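Local structure of Chains: A (6ZM9) at residues Ala13-Gly18 / Gly89-Leu94. The protein is a phage-encoded SAM lyase, an enzyme that probably cleaves S-adenosyl methionine to give S-methyl-5'-thioadenosine, which it holds here in its pocket. Residues are numbered along the deposited sequence; the frame is centred on the assembly and turned at random.
Sequences ARIFVG and GKVQAL
Ile15 of strand 11-21 sets its terminal methyl against two side chains of helix 84-101: CD1 of Ile15 is 3.6 Å from CD2 of Leu94 and 4.1 Å from CG1 of Val91. With CG1 of Ile15 anti to its carbonyl carbon (chi1 -55°) and the chain then extended, that methyl leads. The end of Ile15 points at the flank of the CD2 branch of Leu94, so the two side chains cross at an angle. Two residues earlier in the strand, the CB of Ala13 faces both branches of Val91, at 3.8 Å from CG1 and 4.1 Å from CG2. The same CG1, held anti to the backbone N of Val91, touches both Ala13 and Ile15.

The axes of segments 13-18 and 89-94 run almost parallel (7°), with a closest approach of 10.0 Å. Val109 and Ile111 of strand 106-113 and Ile76 of strand 66-77 extend the apolar layer, while Ile39 of helix 29-43 packs on Leu94. On the opposite face of the strand, Phe16 touches the bound methylthioadenosine, and the edge of its ring, through CZ, meets one face of the Arg14 guanidinium. The helix contact is thus purely apolar and buried, joining helix to sheet behind the strand that lines the nucleoside pocket.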
loop_
_atom_site.group_PDB
_atom_site.type_symbol
_atom_site.label_atom_id
_atom_site.label_comp_id
_atom_site.label_asym_id
_atom_site.label_seq_id
_atom_site.Cartn_x
_atom_site.Cartn_y
_atom_site.Cartn_z
ATOM N N ALA A 13 -1.907 8.099 7.818
ATOM C CA ALA A 13 -3.276 7.676 7.612
ATOM C C ALA A 13 -3.430 7.048 6.239
ATOM O O ALA A 13 -2.646 7.298 5.322
ATOM C CB ALA A 13 -4.247 8.858 7.688
ATOM N N ARG A 14 -4.462 6.219 6.119
ATOM C CA ARG A 14 -4.918 5.674 4.848
ATOM C C ARG A 14 -6.418 5.923 4.750
ATOM O O ARG A 14 -7.155 5.701 5.715
ATOM C CB ARG A 14 -4.681 4.159 4.764
ATOM C CG ARG A 14 -3.243 3.727 4.853
ATOM C CD ARG A 14 -3.050 2.337 4.236
ATOM N NE ARG A 14 -3.678 1.271 5.016
ATOM C CZ ARG A 14 -3.779 0.006 4.615
ATOM N NH1 ARG A 14 -3.308 -0.369 3.432
ATOM N NH2 ARG A 14 -4.360 -0.888 5.402
ATOM N N ILE A 15 -6.871 6.386 3.588
ATOM C CA ILE A 15 -8.285 6.623 3.333
ATOM C C ILE A 15 -8.671 5.875 2.063
ATOM O O ILE A 15 -7.978 5.978 1.050
ATOM C CB ILE A 15 -8.582 8.124 3.168
ATOM C CG1 ILE A 15 -8.082 8.922 4.375
ATOM C CG2 ILE A 15 -10.072 8.364 2.936
ATOM C CD1 ILE A 15 -8.246 10.420 4.217
ATOM N N PHE A 16 -9.774 5.127 2.117
ATOM C CA PHE A 16 -10.268 4.379 0.971
ATOM C C PHE A 16 -11.557 5.012 0.474
ATOM O O PHE A 16 -12.539 5.091 1.230
ATOM C CB PHE A 16 -10.505 2.934 1.362
ATOM C CG PHE A 16 -9.260 2.199 1.762
ATOM C CD1 PHE A 16 -8.779 2.242 3.060
ATOM C CD2 PHE A 16 -8.565 1.467 0.825
ATOM C CE1 PHE A 16 -7.626 1.541 3.419
ATOM C CE2 PHE A 16 -7.416 0.742 1.176
ATOM C CZ PHE A 16 -6.949 0.773 2.465
ATOM N N VAL A 17 -11.556 5.433 -0.799
ATOM C CA VAL A 17 -12.680 6.132 -1.425
ATOM C C VAL A 17 -13.028 5.419 -2.727
ATOM O O VAL A 17 -12.181 5.338 -3.626
ATOM C CB VAL A 17 -12.348 7.602 -1.757
ATOM C CG1 VAL A 17 -13.612 8.327 -2.231
ATOM C CG2 VAL A 17 -11.722 8.340 -0.587
ATOM N N GLY A 18 -14.267 4.959 -2.853
ATOM C CA GLY A 18 -14.727 4.373 -4.090
ATOM C C GLY A 18 -15.147 5.397 -5.132
ATOM O O GLY A 18 -15.409 6.570 -4.842
ATOM N N GLY A 89 -8.086 14.805 13.783
ATOM C CA GLY A 89 -9.245 15.597 13.423
ATOM C C GLY A 89 -9.233 16.032 11.970
ATOM O O GLY A 89 -10.274 16.032 11.308
ATOM N N LYS A 90 -8.065 16.422 11.460
ATOM C CA LYS A 90 -7.985 16.859 10.071
ATOM C C LYS A 90 -8.204 15.693 9.113
ATOM O O LYS A 90 -8.851 15.858 8.074
ATOM C CB LYS A 90 -6.658 17.567 9.814
ATOM C CG LYS A 90 -6.621 18.983 10.433
ATOM C CD LYS A 90 -5.299 19.651 10.182
ATOM C CE LYS A 90 -5.358 21.152 10.446
ATOM N NZ LYS A 90 -6.102 21.461 11.694
ATOM N N VAL A 91 -7.701 14.506 9.449
ATOM C CA VAL A 91 -7.932 13.356 8.583
ATOM C C VAL A 91 -9.398 12.935 8.617
ATOM O O VAL A 91 -9.982 12.583 7.585
ATOM C CB VAL A 91 -6.976 12.202 8.935
ATOM C CG1 VAL A 91 -7.412 10.942 8.207
ATOM C CG2 VAL A 91 -5.557 12.600 8.574
ATOM N N GLN A 92 -10.010 12.959 9.801
ATOM C CA GLN A 92 -11.432 12.632 9.911
ATOM C C GLN A 92 -12.271 13.588 9.087
ATOM O O GLN A 92 -13.195 13.182 8.369
ATOM C CB GLN A 92 -11.844 12.722 11.381
ATOM C CG GLN A 92 -11.411 11.542 12.229
ATOM C CD GLN A 92 -11.723 11.776 13.695
ATOM O OE1 GLN A 92 -11.727 12.908 14.167
ATOM N NE2 GLN A 92 -11.980 10.700 14.420
ATOM N N ALA A 93 -11.962 14.883 9.166
ATOM C CA ALA A 93 -12.722 15.867 8.410
ATOM C C ALA A 93 -12.534 15.669 6.911
ATOM O O ALA A 93 -13.477 15.831 6.132
ATOM C CB ALA A 93 -12.300 17.279 8.820
ATOM N N LEU A 94 -11.310 15.340 6.494
ATOM C CA LEU A 94 -11.064 15.045 5.090
ATOM C C LEU A 94 -11.901 13.861 4.623
ATOM O O LEU A 94 -12.542 13.912 3.571
ATOM C CB LEU A 94 -9.571 14.790 4.886
ATOM C CG LEU A 94 -9.132 14.248 3.520
ATOM C CD1 LEU A 94 -9.456 15.200 2.370
ATOM C CD2 LEU A 94 -7.635 13.950 3.558
#